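Local atomic coordinates of uncharacterized protein (Bacteroides ovatus, PDB entry 3NQK), a protein that is of unknown function but probably combines an immunoglobulin-like domain of the E-set type with a second, beta-rich domain. Residues Q11-F15 with N146-A150; V39-I45 with E108-F114; Q55-I61 with E97-A103; L68-N72 with W84-M88. One frame throughout, in Å; residues are numbered along the deposited sequence. Where two conformers were deposited one is given.

Interaction 1 of 4, residues Q11-F15 with N146-A150; sequences QYVSF and NYAKA
Phe15 reaches across to Ala150, and its ring lies against the 148-150 backbone and the Ala150 methyl group. CD2 of Phe15 lies 3.4 Å from CB of Ala150, which comes at the ring obliquely. At the ring edge, near its plane, the carbonyl O of Lys149 stands 3.7 Å from Phe15 CD2. Phe15 CE2 also meets Ala148 O. The ring gets there because CG sits beside the backbone N and anti to the carbonyl carbon (chi1 -61°), while CB itself points at segment 146-150. No hydrogen bond joins the two segments. They run 20° apart but belong to different sheets: strand 12-15 pairs with strand 38-48, and strand 149-157 with strand 125-133. The contact therefore lies between the two layers of a beta sandwich, consistent with an immunoglobulin-like E-set domain. Ala148 also points its methyl group toward segment 11-15. Its CB is 3.3 Å from the carbonyl O of Val13 and 4.1 Å from CB of Ser14. Tyr12 has a different first torsion, with CG anti to the backbone N (chi1 -175°), and its OH comes 3.8 Å from Ala148 CA. With an alanine at Phe15, Ala150 CB and the carbonyl O atoms of Ala148 and Lys149 would probably lose the ring beside them, leaving a gap between the layers. At the exposed end, Asn146 O lies at the edge of the Tyr12 ring, 4.2 Å from CE1.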
# COMPACT_ATOMS: atom_id res chain seq x y z
N GLN A 11 -5.17 29.62 0.76
CA GLN A 11 -5.00 28.14 0.92
C GLN A 11 -6.34 27.41 1.15
O GLN A 11 -7.17 27.84 1.95
CB GLN A 11 -4.04 27.83 2.05
CG GLN A 11 -2.62 28.19 1.74
CD GLN A 11 -1.66 27.66 2.75
OE1 GLN A 11 -1.80 27.90 3.94
NE2 GLN A 11 -0.65 26.92 2.28
N TYR A 12 -6.50 26.27 0.50
CA TYR A 12 -7.74 25.52 0.49
C TYR A 12 -7.53 24.16 1.19
O TYR A 12 -6.55 23.47 0.92
CB TYR A 12 -8.19 25.32 -0.98
CG TYR A 12 -9.55 24.65 -1.18
CD1 TYR A 12 -10.75 25.32 -0.89
CD2 TYR A 12 -9.64 23.37 -1.76
CE1 TYR A 12 -12.00 24.71 -1.10
CE2 TYR A 12 -10.90 22.76 -1.98
CZ TYR A 12 -12.06 23.43 -1.65
OH TYR A 12 -13.28 22.84 -1.86
N VAL A 13 -8.45 23.80 2.10
CA VAL A 13 -8.37 22.53 2.83
C VAL A 13 -9.43 21.58 2.33
O VAL A 13 -10.60 21.90 2.37
CB VAL A 13 -8.59 22.74 4.32
CG1 VAL A 13 -8.57 21.38 5.07
CG2 VAL A 13 -7.54 23.67 4.88
N SER A 14 -9.02 20.37 1.94
CA SER A 14 -9.95 19.42 1.35
C SER A 14 -9.56 17.96 1.62
O SER A 14 -8.47 17.67 2.10
CB SER A 14 -10.02 19.63 -0.14
OG SER A 14 -8.78 19.36 -0.73
N PHE A 15 -10.49 17.06 1.28
CA PHE A 15 -10.30 15.62 1.44
C PHE A 15 -9.66 15.05 0.20
O PHE A 15 -9.91 15.54 -0.90
CB PHE A 15 -11.65 14.93 1.63
CG PHE A 15 -12.41 15.37 2.86
CD1 PHE A 15 -12.04 14.93 4.13
CD2 PHE A 15 -13.56 16.12 2.73
CE1 PHE A 15 -12.76 15.29 5.23
CE2 PHE A 15 -14.30 16.48 3.84
CZ PHE A 15 -13.89 16.06 5.10
N ASN A 146 -17.61 28.56 0.62
CA ASN A 146 -17.84 27.30 -0.13
C ASN A 146 -16.97 26.15 0.45
O ASN A 146 -15.75 26.14 0.28
CB ASN A 146 -17.55 27.50 -1.61
CG ASN A 146 -17.99 26.31 -2.45
OD1 ASN A 146 -18.80 25.49 -2.01
ND2 ASN A 146 -17.45 26.22 -3.66
N TYR A 147 -17.63 25.15 1.03
CA TYR A 147 -16.97 24.16 1.89
C TYR A 147 -16.56 22.88 1.16
O TYR A 147 -17.23 22.45 0.20
CB TYR A 147 -17.91 23.80 3.07
CG TYR A 147 -18.86 24.94 3.47
CD1 TYR A 147 -18.46 25.95 4.36
CD2 TYR A 147 -20.16 25.02 2.92
CE1 TYR A 147 -19.33 27.02 4.71
CE2 TYR A 147 -21.04 26.08 3.26
CZ TYR A 147 -20.61 27.07 4.15
OH TYR A 147 -21.46 28.11 4.48
N ALA A 148 -15.47 22.25 1.63
CA ALA A 148 -14.97 21.00 1.05
C ALA A 148 -15.83 19.84 1.51
O ALA A 148 -16.10 19.67 2.70
CB ALA A 148 -13.57 20.77 1.45
N LYS A 149 -16.21 18.98 0.58
CA LYS A 149 -17.07 17.87 0.93
C LYS A 149 -16.53 16.55 0.44
O LYS A 149 -15.62 16.50 -0.38
CB LYS A 149 -18.50 18.12 0.42
CG LYS A 149 -19.30 19.15 1.28
CD LYS A 149 -20.60 19.62 0.60
CE LYS A 149 -21.39 20.60 1.49
NZ LYS A 149 -20.66 21.86 1.78
N ALA A 150 -17.05 15.47 1.01
CA ALA A 150 -16.68 14.12 0.64
C ALA A 150 -17.91 13.23 0.81
O ALA A 150 -18.50 13.18 1.89
CB ALA A 150 -15.53 13.63 1.48

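Interaction 2 of 4, residues V39-I45 with E108-F114; sequences VTYQLPI and ELLNIDF
Gln42 and Asn111 lie side by side across two neighbouring antiparallel strands, 39-45 and 108-114. The strands form the middle of a four-stranded sheet, one layer of a beta sandwich in what is probably an immunoglobulin-like E-set domain. Gln42 can be followed outward. Its CB is 4.2 Å from Asn111 OD1. CG is set anti to the carbonyl carbon (chi1 -60°) and comes closer, 3.3 Å from the same Asn111 OD1. The chain then stays extended. CD of Gln42 passes 3.8 Å from CD1 of Leu109, and OE1 also lies near that methyl group. At the tip, NE2 of Gln42 donates to Asn111 OD1 at 2.6 Å. This bond is fairly straight, 164° at the hydrogen, and the donor lies in the carbonyl plane of Asn111. The two amides are nearly coplanar, 22° apart. NE2 also rests against Leu109 CD1. Pro311 of the second subunit packs on both Gln42 and Leu109, so this face takes part in the dimer. Nearby on it, Thr40 OG1 donates to Asp113 OD1 at 2.6 Å. Pro44 CG touches the other branch of Leu109, CD2, at 3.9 Å. Eight backbone hydrogen bonds join the hydrogen-bonded pairs, from Val39 with Phe114 to Ile45 with Glu108. The opposite face is mostly apolar and carries Leu43, Ile45, Leu110, Ile112 and Phe114. Leu43, Leu110 and Ile112 meet Leu129 of the other layer there. Toward the far end, the edge of the Phe114 ring meets Tyr41, with CE2 of Phe114 3.9 Å from CB of Tyr41.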
# COMPACT_ATOMS: atom_id res chain seq x y z
N VAL A 39 -13.35 -2.26 11.21
CA VAL A 39 -12.29 -1.92 10.29
C VAL A 39 -12.12 -0.41 10.26
O VAL A 39 -13.09 0.34 10.46
CB VAL A 39 -12.59 -2.46 8.87
CG1 VAL A 39 -13.86 -1.82 8.32
CG2 VAL A 39 -11.39 -2.23 7.91
N THR A 40 -10.90 0.05 10.06
CA THR A 40 -10.63 1.48 10.03
C THR A 40 -10.31 1.93 8.62
O THR A 40 -9.59 1.26 7.90
CB THR A 40 -9.44 1.84 10.93
OG1 THR A 40 -9.73 1.45 12.27
CG2 THR A 40 -9.20 3.32 10.89
N TYR A 41 -10.86 3.08 8.24
CA TYR A 41 -10.53 3.69 6.98
C TYR A 41 -9.90 5.04 7.23
O TYR A 41 -10.42 5.86 7.98
CB TYR A 41 -11.77 3.86 6.12
CG TYR A 41 -11.46 4.41 4.75
CD1 TYR A 41 -10.96 3.59 3.75
CD2 TYR A 41 -11.63 5.76 4.47
CE1 TYR A 41 -10.65 4.09 2.50
CE2 TYR A 41 -11.34 6.27 3.22
CZ TYR A 41 -10.84 5.42 2.24
OH TYR A 41 -10.55 5.91 0.99
N GLN A 42 -8.79 5.29 6.55
CA GLN A 42 -8.07 6.51 6.73
C GLN A 42 -8.25 7.43 5.52
O GLN A 42 -7.85 7.08 4.40
CB GLN A 42 -6.60 6.21 6.95
CG GLN A 42 -6.36 5.36 8.19
CD GLN A 42 -4.92 5.23 8.55
OE1 GLN A 42 -4.16 4.57 7.86
NE2 GLN A 42 -4.53 5.84 9.65
N LEU A 43 -8.86 8.59 5.77
CA LEU A 43 -9.14 9.57 4.74
C LEU A 43 -8.25 10.78 4.92
O LEU A 43 -8.32 11.48 5.92
CB LEU A 43 -10.60 9.99 4.82
CG LEU A 43 -11.05 11.04 3.82
CD1 LEU A 43 -10.81 10.56 2.41
CD2 LEU A 43 -12.53 11.35 4.05
N PRO A 44 -7.38 11.03 3.95
CA PRO A 44 -6.47 12.13 4.05
C PRO A 44 -7.15 13.49 3.98
O PRO A 44 -8.04 13.70 3.15
CB PRO A 44 -5.56 11.95 2.85
CG PRO A 44 -5.60 10.53 2.56
CD PRO A 44 -6.93 10.04 2.95
N ILE A 45 -6.70 14.39 4.84
CA ILE A 45 -7.09 15.77 4.78
C ILE A 45 -5.85 16.56 4.33
O ILE A 45 -4.77 16.42 4.92
CB ILE A 45 -7.59 16.26 6.12
CG1 ILE A 45 -8.84 15.47 6.51
CG2 ILE A 45 -7.89 17.72 6.06
CD1 ILE A 45 -9.38 15.85 7.85
N GLU A 108 -2.83 15.27 7.02
CA GLU A 108 -3.10 14.51 8.21
C GLU A 108 -4.30 13.62 7.97
O GLU A 108 -5.16 13.94 7.14
CB GLU A 108 -3.33 15.43 9.41
CG GLU A 108 -3.46 14.68 10.78
CD GLU A 108 -2.28 13.77 11.06
OE1 GLU A 108 -1.22 14.29 11.46
OE2 GLU A 108 -2.43 12.52 10.88
N LEU A 109 -4.36 12.50 8.69
CA LEU A 109 -5.36 11.47 8.43
C LEU A 109 -6.58 11.52 9.37
O LEU A 109 -6.45 11.68 10.57
CB LEU A 109 -4.71 10.09 8.53
CG LEU A 109 -3.56 9.80 7.56
CD1 LEU A 109 -2.90 8.43 7.88
CD2 LEU A 109 -4.04 9.86 6.09
N LEU A 110 -7.76 11.37 8.78
CA LEU A 110 -8.99 11.23 9.52
C LEU A 110 -9.28 9.77 9.63
O LEU A 110 -9.65 9.13 8.66
CB LEU A 110 -10.14 11.93 8.78
CG LEU A 110 -11.52 11.87 9.45
CD1 LEU A 110 -11.56 12.71 10.71
CD2 LEU A 110 -12.58 12.33 8.49
N ASN A 111 -9.03 9.21 10.80
CA ASN A 111 -9.31 7.82 11.05
C ASN A 111 -10.80 7.59 11.28
O ASN A 111 -11.34 7.96 12.32
CB ASN A 111 -8.51 7.33 12.24
CG ASN A 111 -7.03 7.44 12.02
OD1 ASN A 111 -6.49 6.84 11.10
ND2 ASN A 111 -6.37 8.22 12.85
N ILE A 112 -11.47 7.05 10.27
CA ILE A 112 -12.86 6.67 10.37
C ILE A 112 -12.93 5.22 10.76
O ILE A 112 -12.49 4.36 10.01
CB ILE A 112 -13.60 6.83 9.03
CG1 ILE A 112 -13.45 8.24 8.48
CG2 ILE A 112 -15.05 6.51 9.19
CD1 ILE A 112 -14.24 8.47 7.19
N ASP A 113 -13.51 4.95 11.92
CA ASP A 113 -13.64 3.59 12.45
C ASP A 113 -15.05 3.02 12.23
O ASP A 113 -16.03 3.48 12.82
CB ASP A 113 -13.29 3.56 13.96
CG ASP A 113 -11.81 3.83 14.22
OD1 ASP A 113 -10.97 3.38 13.41
OD2 ASP A 113 -11.49 4.49 15.23
N PHE A 114 -15.14 1.98 11.41
CA PHE A 114 -16.42 1.38 11.07
C PHE A 114 -16.69 0.13 11.89
O PHE A 114 -15.76 -0.65 12.18
CB PHE A 114 -16.47 1.02 9.58
CG PHE A 114 -16.56 2.20 8.66
CD1 PHE A 114 -17.73 2.93 8.55
CD2 PHE A 114 -15.50 2.53 7.84
CE1 PHE A 114 -17.82 4.00 7.68
CE2 PHE A 114 -15.59 3.61 6.95
CZ PHE A 114 -16.74 4.35 6.89

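Interaction 3 of 4, residues Q55-I61 with E97-A103; sequences QDRDIHI and ETVHIPA
The ring of His60 has Thr98 on one face and Glu97 at its edge. Thr98 OG1 stands 3.3 Å above the ring plane, offset toward the rim. Glu97 OE2 lies in the ring plane and accepts a hydrogen bond from His60 ND1 at 2.9 Å, using its syn side. The carboxylate is turned 59° from the ring. Its other oxygen, OE1, takes only a weak bond from His60 ND1, but Thr98 OG1 donates to it at 3.1 Å. Glu97 thus holds both partners, its chain bent at chi2 (-91°) back toward His60. The second ring, His100, meets two aspartates at its edge. His100 ND1 donates to Asp58 OD1 at 3.0 Å, approaching from above the carboxylate plane. On its other nitrogen, NE2, His100 makes a weak bond to Asp56 OD2 at 3.4 Å. Its ring reaches the aspartates because CG is anti to the backbone N (chi1 -176°). The reverse face of the sheet is apolar in its middle, where Ile59 CD1 meets Ile101 CD1 at 3.5 Å. Arg57 starts on that face, but its guanidinium group leads away to Asn53 and the carbonyl O of Asp134. Backbone bonds join Arg57 with Ile101 and Ile59 with Val99 in both directions, and Ile61 N adds one to Glu97 O. This is an antiparallel strand pair of a beta sandwich, polar on one face and turned with Ile59 and Val99 toward Ile45 of the facing layer.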
# COMPACT_ATOMS: atom_id res chain seq x y z
N GLN A 55 -0.06 28.16 9.41
CA GLN A 55 -1.02 28.23 10.53
C GLN A 55 -1.22 26.87 11.18
O GLN A 55 -1.35 25.86 10.50
CB GLN A 55 -2.41 28.72 10.03
CG GLN A 55 -2.43 30.13 9.38
CD GLN A 55 -3.88 30.65 9.09
OE1 GLN A 55 -4.78 30.55 9.94
NE2 GLN A 55 -4.08 31.22 7.90
N ASP A 56 -1.21 26.84 12.52
CA ASP A 56 -1.71 25.67 13.22
C ASP A 56 -3.20 25.69 12.95
O ASP A 56 -3.84 26.73 13.08
CB ASP A 56 -1.44 25.74 14.74
CG ASP A 56 0.01 25.34 15.11
OD1 ASP A 56 0.95 26.17 14.92
OD2 ASP A 56 0.19 24.23 15.66
N ARG A 57 -3.74 24.59 12.46
CA ARG A 57 -5.14 24.54 12.07
C ARG A 57 -5.85 23.41 12.78
O ARG A 57 -5.40 22.27 12.76
CB ARG A 57 -5.27 24.36 10.55
CG ARG A 57 -4.36 25.28 9.75
CD ARG A 57 -4.35 24.96 8.27
NE ARG A 57 -5.40 25.68 7.56
CZ ARG A 57 -5.19 26.67 6.68
NH1 ARG A 57 -3.95 27.04 6.35
NH2 ARG A 57 -6.22 27.25 6.08
N ASP A 58 -6.90 23.78 13.50
CA ASP A 58 -7.81 22.81 14.07
C ASP A 58 -8.98 22.72 13.13
O ASP A 58 -9.78 23.65 13.03
CB ASP A 58 -8.25 23.25 15.47
CG ASP A 58 -7.17 23.02 16.53
OD1 ASP A 58 -6.67 21.87 16.64
OD2 ASP A 58 -6.82 23.99 17.24
N ILE A 59 -9.05 21.63 12.38
CA ILE A 59 -10.08 21.45 11.36
C ILE A 59 -11.25 20.71 11.92
O ILE A 59 -11.08 19.73 12.63
CB ILE A 59 -9.51 20.69 10.14
CG1 ILE A 59 -8.41 21.52 9.47
CG2 ILE A 59 -10.62 20.36 9.12
CD1 ILE A 59 -7.45 20.72 8.61
N HIS A 60 -12.46 21.18 11.63
CA HIS A 60 -13.66 20.53 12.15
C HIS A 60 -14.42 19.83 11.04
O HIS A 60 -14.66 20.41 9.98
CB HIS A 60 -14.57 21.55 12.83
CG HIS A 60 -13.97 22.17 14.06
ND1 HIS A 60 -14.39 21.86 15.34
CD2 HIS A 60 -12.98 23.08 14.21
CE1 HIS A 60 -13.69 22.55 16.22
NE2 HIS A 60 -12.83 23.30 15.56
N ILE A 61 -14.78 18.56 11.29
CA ILE A 61 -15.51 17.76 10.33
C ILE A 61 -16.88 17.40 10.90
O ILE A 61 -17.00 17.08 12.07
CB ILE A 61 -14.79 16.43 10.04
CG1 ILE A 61 -13.27 16.64 9.91
CG2 ILE A 61 -15.36 15.79 8.81
CD1 ILE A 61 -12.88 17.31 8.67
N GLU A 97 -14.11 14.67 15.68
CA GLU A 97 -14.71 15.89 15.17
C GLU A 97 -13.63 16.88 14.73
O GLU A 97 -13.84 17.68 13.82
CB GLU A 97 -15.62 16.50 16.25
CG GLU A 97 -16.57 17.61 15.75
CD GLU A 97 -15.97 19.00 15.86
OE1 GLU A 97 -14.98 19.18 16.61
OE2 GLU A 97 -16.51 19.93 15.21
N THR A 98 -12.45 16.78 15.36
CA THR A 98 -11.34 17.70 15.10
C THR A 98 -10.05 16.97 14.65
O THR A 98 -9.68 15.93 15.21
CB THR A 98 -11.03 18.56 16.35
OG1 THR A 98 -11.95 19.67 16.41
CG2 THR A 98 -9.60 19.10 16.32
N VAL A 99 -9.39 17.55 13.65
CA VAL A 99 -8.10 17.06 13.20
C VAL A 99 -7.12 18.21 13.25
O VAL A 99 -7.42 19.31 12.82
CB VAL A 99 -8.16 16.55 11.78
CG1 VAL A 99 -6.81 16.12 11.33
CG2 VAL A 99 -9.18 15.38 11.67
N HIS A 100 -5.94 17.95 13.80
CA HIS A 100 -4.96 19.00 13.95
C HIS A 100 -3.85 18.90 12.89
O HIS A 100 -3.20 17.86 12.76
CB HIS A 100 -4.35 18.97 15.35
CG HIS A 100 -3.39 20.08 15.61
ND1 HIS A 100 -3.79 21.39 15.77
CD2 HIS A 100 -2.04 20.09 15.70
CE1 HIS A 100 -2.73 22.15 15.96
NE2 HIS A 100 -1.65 21.39 15.92
N ILE A 101 -3.66 19.98 12.15
CA ILE A 101 -2.56 20.09 11.22
C ILE A 101 -1.65 21.22 11.65
O ILE A 101 -2.00 22.39 11.51
CB ILE A 101 -3.03 20.35 9.78
CG1 ILE A 101 -3.84 19.17 9.27
CG2 ILE A 101 -1.83 20.59 8.86
CD1 ILE A 101 -4.32 19.33 7.85
N PRO A 102 -0.48 20.89 12.18
CA PRO A 102 0.43 21.93 12.65
C PRO A 102 0.98 22.76 11.51
O PRO A 102 0.97 22.32 10.37
CB PRO A 102 1.56 21.15 13.35
CG PRO A 102 1.45 19.75 12.83
CD PRO A 102 0.01 19.53 12.51
N ALA A 103 1.41 23.97 11.82
CA ALA A 103 2.11 24.78 10.86
C ALA A 103 3.27 23.97 10.35
O ALA A 103 3.83 23.15 11.08
CB ALA A 103 2.60 26.08 11.51

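Interaction 4 of 4, residues L68-N72 with W84-M88; sequences LKTLN and WYTEM
Asn72 uses its amide to take hold of both backbone polar groups of Tyr85. Tyr85 N donates to Asn72 OD1 at 2.8 Å, and Asn72 ND2 donates to Tyr85 O at 2.9 Å. The first bond is nearly straight, 166° at the hydrogen, though the donor is tilted from the carbonyl plane. With two bonds the amide can hardly turn. A second kind of contact is CH-pi. Asn72 CB sits over the face of the Trp84 indole, 3.6 Å from the centroid of its five-membered ring. The amide plane is 26° from the indole. Trp84 NE1 bonds to the carbonyl O of Ser77. The segments belong to helix 65-76 and to the run into strand 86-87, which pairs in parallel with strand 125-133. The helix thus lies against the mixed sheet of a probable E-set domain. A leucine in place of Asn72 is likely to leave Tyr85 N and O without their side-chain mates and residues 84-85 less firmly tied to the helix. The remaining contacts are apolar. Leu68 splits its branches: CD1 is 3.9 Å from Tyr85 CB, and CD2 lies against the Glu87 backbone, 3.6 Å from its N. Nearly one turn on, Leu71 CD2 comes obliquely to the Tyr85 ring, 4.0 Å from CE2. That ring also makes a cation-pi contact with Lys124, and its hydroxyl bonds to Asp24.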
# COMPACT_ATOMS: atom_id res chain seq x y z
N LEU A 68 -26.45 15.16 0.91
CA LEU A 68 -26.84 13.86 0.41
C LEU A 68 -28.25 13.90 -0.15
O LEU A 68 -28.49 13.41 -1.24
CB LEU A 68 -26.76 12.82 1.52
CG LEU A 68 -26.88 11.36 1.07
CD1 LEU A 68 -25.84 11.04 0.02
CD2 LEU A 68 -26.74 10.44 2.26
N LYS A 69 -29.18 14.46 0.60
CA LYS A 69 -30.55 14.58 0.12
C LYS A 69 -30.59 15.33 -1.22
O LYS A 69 -31.27 14.91 -2.17
CB LYS A 69 -31.43 15.29 1.15
CG LYS A 69 -32.94 15.30 0.80
CD LYS A 69 -33.74 16.25 1.72
CE LYS A 69 -35.19 16.41 1.24
NZ LYS A 69 -35.88 17.52 1.95
N THR A 70 -29.85 16.43 -1.29
CA THR A 70 -29.79 17.23 -2.51
C THR A 70 -29.33 16.38 -3.69
O THR A 70 -29.95 16.38 -4.74
CB THR A 70 -28.87 18.45 -2.35
OG1 THR A 70 -29.63 19.54 -1.86
CG2 THR A 70 -28.23 18.85 -3.70
N LEU A 71 -28.25 15.63 -3.49
CA LEU A 71 -27.72 14.77 -4.53
C LEU A 71 -28.78 13.81 -5.04
O LEU A 71 -29.05 13.74 -6.23
CB LEU A 71 -26.52 13.99 -4.02
CG LEU A 71 -25.82 13.14 -5.07
CD1 LEU A 71 -25.22 14.02 -6.14
CD2 LEU A 71 -24.75 12.25 -4.43
N ASN A 72 -29.39 13.06 -4.12
CA ASN A 72 -30.43 12.10 -4.48
C ASN A 72 -31.49 12.70 -5.39
O ASN A 72 -31.92 12.07 -6.34
CB ASN A 72 -31.09 11.53 -3.24
CG ASN A 72 -30.26 10.43 -2.58
OD1 ASN A 72 -29.41 9.80 -3.22
ND2 ASN A 72 -30.52 10.19 -1.30
N TRP A 84 -32.05 5.88 -4.47
CA TRP A 84 -31.42 6.88 -3.58
C TRP A 84 -30.30 6.31 -2.74
O TRP A 84 -30.33 5.15 -2.34
CB TRP A 84 -32.46 7.48 -2.64
CG TRP A 84 -33.25 8.56 -3.20
CD1 TRP A 84 -33.65 8.69 -4.50
CD2 TRP A 84 -33.88 9.60 -2.48
NE1 TRP A 84 -34.44 9.79 -4.64
CE2 TRP A 84 -34.61 10.37 -3.41
CE3 TRP A 84 -33.89 9.99 -1.13
CZ2 TRP A 84 -35.32 11.52 -3.04
CZ3 TRP A 84 -34.59 11.13 -0.76
CH2 TRP A 84 -35.30 11.88 -1.71
N TYR A 85 -29.36 7.16 -2.41
CA TYR A 85 -28.35 6.83 -1.44
C TYR A 85 -28.95 6.99 -0.04
O TYR A 85 -29.87 7.78 0.16
CB TYR A 85 -27.16 7.75 -1.59
CG TYR A 85 -26.43 7.59 -2.89
CD1 TYR A 85 -25.69 6.45 -3.14
CD2 TYR A 85 -26.43 8.59 -3.85
CE1 TYR A 85 -24.99 6.29 -4.32
CE2 TYR A 85 -25.73 8.44 -5.04
CZ TYR A 85 -25.01 7.29 -5.26
OH TYR A 85 -24.30 7.13 -6.43
N THR A 86 -28.45 6.23 0.91
CA THR A 86 -28.96 6.29 2.25
C THR A 86 -27.86 6.65 3.22
O THR A 86 -26.79 6.09 3.19
CB THR A 86 -29.57 4.99 2.64
OG1 THR A 86 -30.61 4.67 1.71
CG2 THR A 86 -30.14 5.06 4.07
N GLU A 87 -28.12 7.64 4.07
CA GLU A 87 -27.13 8.11 5.02
C GLU A 87 -26.74 6.98 5.94
O GLU A 87 -27.58 6.31 6.46
CB GLU A 87 -27.67 9.28 5.82
CG GLU A 87 -26.66 9.85 6.81
CD GLU A 87 -27.23 10.97 7.65
OE1 GLU A 87 -28.22 11.61 7.21
OE2 GLU A 87 -26.67 11.24 8.73
N MSE A 88 -25.45 6.76 6.09
CA MSE A 88 -24.98 5.70 6.96
C MSE A 88 -25.44 5.91 8.39
O MSE A 88 -25.52 7.05 8.88
CB MSE A 88 -23.48 5.61 6.92
CG MSE A 88 -22.95 4.39 7.59
SE MSE A 88 -21.30 3.88 6.83
CE MSE A 88 -21.04 2.20 7.73

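In the fold
The four contacts nest without crossing. Strand 12-15 comes first, and interaction 1 closes the longest loop when the chain returns at 146-150. Inside it, strand 38-48 pairs later with strand 107-115 in interaction 2. Interaction 3 closes a shorter loop, pairing 55-61 with 97-103. Innermost is interaction 4, between helix 65-76 and residues 84-88. Interactions 2 and 3 lie in opposite layers of the sandwich and meet where Leu110 and Glu108 touch Val99. The side chains of Val13 and Phe15, from the same layer as interaction 2, point into the interior between the layers, against Leu43, Ile45, Ile59 and Ile61. Interaction 4 is more remote, but Met88 reaches Phe114 of interaction 2.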